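Local coordinates for protein orotidine 5'-phosphate decarboxylase (Pyrococcus horikoshii, PDB 2CZD) that probably catalyses the decarboxylation of orotidine 5'-monophosphate to uridine 5'-monophosphate, the last step of de novo UMP synthesis, at residues L58-I63 with D80-H85. Numbering follows the deposited sequence.
Sequences LKLADI and DYVIVH
L60 and V84 form a parallel bridge between the end of strand 53-60 and strand 81-85; the axes of the short segments 58-60 and 81-85 diverge by 43°. Two backbone bonds flank V84: L60 N donates to I83 O (3.2 Å), and H85 N to L60 O (2.9 Å). K59 has positive phi and psi, an irregularity at the strand's C-terminal end; its side chain lies alongside I83, K59 CG 4.0 Å from I83 CG2. The H85 imidazole crosses the base of the K59 side chain, H85 CD2 lying 3.8 Å from K59 CB, while K59 O approaches H85 CD2 near the ring plane at 3.3 Å. On the other face, V82 CG1, anti to the backbone N (chi1 168°), is the branch that meets L60 CD1 at 3.9 Å.

Residues 58-63 belong to the substrate-binding site. K59, the catalytic proton donor, bends at chi4, and its NZ forms salt bridges with D57 and with D62 of the second subunit. H85 NE2 hydrogen-bonds to A61 O of that subunit. The strands and helix 64-76 make a beta-alpha-beta unit of the TIM barrel: L58 and L60 pack outward on I70 of that helix, V82 on F75, while I83 reaches I103 and V105 of neighbouring strand 101-105.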
ATOM      1  N   LEU B  58       1.513  -1.643  -6.725  1.00  8.08           N
ATOM      2  CA  LEU B  58       1.151  -0.876  -5.527  1.00  9.95           C
ATOM      3  C   LEU B  58       0.901  -1.732  -4.290  1.00  9.38           C
ATOM      4  O   LEU B  58       1.030  -1.234  -3.169  1.00 10.41           O
ATOM      5  CB  LEU B  58      -0.096  -0.042  -5.803  1.00 11.35           C
ATOM      6  CG  LEU B  58      -0.075   0.750  -7.109  1.00 12.39           C
ATOM      7  CD1 LEU B  58      -1.355   1.593  -7.198  1.00 14.86           C
ATOM      8  CD2 LEU B  58       1.161   1.635  -7.164  1.00 12.40           C
ATOM      9  N   LYS B  59       0.570  -3.009  -4.494  1.00  7.95           N
ATOM     10  CA  LYS B  59       0.236  -3.937  -3.397  1.00  8.50           C
ATOM     11  C   LYS B  59      -0.802  -3.262  -2.512  1.00  8.20           C
ATOM     12  O   LYS B  59      -0.644  -3.144  -1.286  1.00  9.35           O
ATOM     13  CB  LYS B  59       1.478  -4.338  -2.600  1.00 11.30           C
ATOM     14  CG  LYS B  59       2.464  -5.150  -3.436  1.00  8.77           C
ATOM     15  CD  LYS B  59       3.550  -5.816  -2.584  1.00 12.08           C
ATOM     16  CE  LYS B  59       4.586  -6.583  -3.426  1.00 11.96           C
ATOM     17  NZ  LYS B  59       5.384  -5.674  -4.322  1.00 13.47           N
ATOM     18  N   LEU B  60      -1.882  -2.824  -3.157  1.00  7.13           N
ATOM     19  CA  LEU B  60      -2.946  -2.121  -2.435  1.00  8.97           C
ATOM     20  C   LEU B  60      -3.491  -2.987  -1.307  1.00  8.29           C
ATOM     21  O   LEU B  60      -3.758  -4.188  -1.486  1.00  8.55           O
ATOM     22  CB  LEU B  60      -4.077  -1.695  -3.370  1.00  7.80           C
ATOM     23  CG  LEU B  60      -3.701  -0.625  -4.416  1.00  7.94           C
ATOM     24  CD1 LEU B  60      -4.976  -0.264  -5.209  1.00  8.38           C
ATOM     25  CD2 LEU B  60      -3.059   0.607  -3.758  1.00 11.17           C
ATOM     26  N   ALA B  61      -3.662  -2.347  -0.153  1.00  8.08           N
ATOM     27  CA  ALA B  61      -4.100  -3.036   1.060  1.00  7.48           C
ATOM     28  C   ALA B  61      -4.962  -2.106   1.919  1.00  8.80           C
ATOM     29  O   ALA B  61      -4.901  -2.115   3.153  1.00  9.83           O
ATOM     30  CB  ALA B  61      -2.859  -3.476   1.843  1.00 10.17           C
ATOM     31  N   ASP B  62      -5.754  -1.276   1.267  1.00  8.50           N
ATOM     32  CA  ASP B  62      -6.600  -0.365   2.023  1.00  7.87           C
ATOM     33  C   ASP B  62      -8.063  -0.826   2.039  1.00  8.99           C
ATOM     34  O   ASP B  62      -8.410  -1.922   1.537  1.00  8.71           O
ATOM     35  CB  ASP B  62      -6.496   1.045   1.418  1.00  9.31           C
ATOM     36  CG  ASP B  62      -6.461   2.130   2.484  1.00 10.46           C
ATOM     37  OD1 ASP B  62      -7.399   2.192   3.299  1.00 11.90           O
ATOM     38  OD2 ASP B  62      -5.501   2.923   2.511  1.00 14.11           O
ATOM     39  N   ILE B  63      -8.924  -0.002   2.642  1.00  9.28           N
ATOM     40  CA  ILE B  63     -10.347  -0.310   2.670  1.00  9.10           C
ATOM     41  C   ILE B  63     -10.872  -0.226   1.230  1.00 10.74           C
ATOM     42  O   ILE B  63     -10.288   0.450   0.366  1.00  9.68           O
ATOM     43  CB  ILE B  63     -11.124   0.653   3.595  1.00 12.22           C
ATOM     44  CG1 ILE B  63     -11.135   2.068   3.030  1.00 14.21           C
ATOM     45  CG2 ILE B  63     -10.472   0.655   4.960  1.00 15.25           C
ATOM     46  CD1 ILE B  63     -11.953   3.048   3.902  1.00 15.66           C
ATOM     47  N   ASP B  80      -2.339  -0.624 -16.885  1.00  9.66           N
ATOM     48  CA  ASP B  80      -3.137  -1.704 -17.433  1.00  8.62           C
ATOM     49  C   ASP B  80      -3.457  -2.740 -16.365  1.00 11.14           C
ATOM     50  O   ASP B  80      -4.451  -3.450 -16.475  1.00 10.44           O
ATOM     51  CB  ASP B  80      -2.400  -2.368 -18.594  1.00 11.78           C
ATOM     52  CG  ASP B  80      -2.246  -1.438 -19.761  1.00 13.47           C
ATOM     53  OD1 ASP B  80      -3.258  -1.181 -20.461  1.00 13.82           O
ATOM     54  OD2 ASP B  80      -1.118  -0.955 -19.956  1.00 11.97           O
ATOM     55  N   TYR B  81      -2.605  -2.835 -15.341  1.00 10.26           N
ATOM     56  CA  TYR B  81      -2.825  -3.796 -14.253  1.00 10.29           C
ATOM     57  C   TYR B  81      -2.394  -3.181 -12.943  1.00  9.51           C
ATOM     58  O   TYR B  81      -1.450  -2.400 -12.903  1.00 11.42           O
ATOM     59  CB  TYR B  81      -1.990  -5.085 -14.411  1.00 10.93           C
ATOM     60  CG  TYR B  81      -2.065  -5.736 -15.760  1.00  9.95           C
ATOM     61  CD1 TYR B  81      -1.233  -5.309 -16.796  1.00 12.48           C
ATOM     62  CD2 TYR B  81      -2.989  -6.745 -16.020  1.00 12.45           C
ATOM     63  CE1 TYR B  81      -1.324  -5.877 -18.068  1.00 12.25           C
ATOM     64  CE2 TYR B  81      -3.091  -7.321 -17.299  1.00 12.71           C
ATOM     65  CZ  TYR B  81      -2.255  -6.871 -18.308  1.00 17.15           C
ATOM     66  OH  TYR B  81      -2.396  -7.386 -19.580  1.00 17.50           O
ATOM     67  N   VAL B  82      -3.076  -3.550 -11.860  1.00  8.01           N
ATOM     68  CA  VAL B  82      -2.678  -3.070 -10.547  1.00  6.91           C
ATOM     69  C   VAL B  82      -2.478  -4.293  -9.668  1.00  8.98           C
ATOM     70  O   VAL B  82      -3.323  -5.201  -9.663  1.00  9.45           O
ATOM     71  CB  VAL B  82      -3.784  -2.174  -9.896  1.00  8.12           C
ATOM     72  CG1 VAL B  82      -3.463  -1.931  -8.431  1.00  9.84           C
ATOM     73  CG2 VAL B  82      -3.873  -0.829 -10.628  1.00 10.43           C
ATOM     74  N   ILE B  83      -1.344  -4.333  -8.960  1.00  7.74           N
ATOM     75  CA  ILE B  83      -1.076  -5.427  -8.016  1.00  6.65           C
ATOM     76  C   ILE B  83      -1.763  -5.101  -6.686  1.00  7.83           C
ATOM     77  O   ILE B  83      -1.575  -4.018  -6.116  1.00  8.16           O
ATOM     78  CB  ILE B  83       0.438  -5.626  -7.816  1.00  7.09           C
ATOM     79  CG1 ILE B  83       1.033  -6.095  -9.144  1.00  7.24           C
ATOM     80  CG2 ILE B  83       0.725  -6.673  -6.704  1.00 10.58           C
ATOM     81  CD1 ILE B  83       2.569  -6.296  -9.145  1.00  8.85           C
ATOM     82  N   VAL B  84      -2.552  -6.052  -6.192  1.00  7.12           N
ATOM     83  CA  VAL B  84      -3.308  -5.868  -4.961  1.00  8.73           C
ATOM     84  C   VAL B  84      -3.097  -7.037  -4.020  1.00  8.56           C
ATOM     85  O   VAL B  84      -2.877  -8.176  -4.459  1.00  9.26           O
ATOM     86  CB  VAL B  84      -4.826  -5.760  -5.267  1.00  9.68           C
ATOM     87  CG1 VAL B  84      -5.088  -4.605  -6.202  1.00 15.16           C
ATOM     88  CG2 VAL B  84      -5.317  -7.075  -5.876  1.00 11.77           C
ATOM     89  N   HIS B  85      -3.124  -6.763  -2.721  1.00  7.59           N
ATOM     90  CA  HIS B  85      -2.994  -7.843  -1.735  1.00  6.13           C
ATOM     91  C   HIS B  85      -4.320  -8.585  -1.631  1.00  8.35           C
ATOM     92  O   HIS B  85      -5.381  -8.045  -1.958  1.00  9.93           O
ATOM     93  CB  HIS B  85      -2.683  -7.286  -0.341  1.00  6.23           C
ATOM     94  CG  HIS B  85      -1.222  -7.224  -0.023  1.00  7.55           C
ATOM     95  ND1 HIS B  85      -0.457  -8.351   0.183  1.00  7.42           N
ATOM     96  CD2 HIS B  85      -0.390  -6.163   0.142  1.00  8.35           C
ATOM     97  CE1 HIS B  85       0.784  -7.992   0.462  1.00  7.48           C
ATOM     98  NE2 HIS B  85       0.852  -6.666   0.444  1.00  8.16           N
TER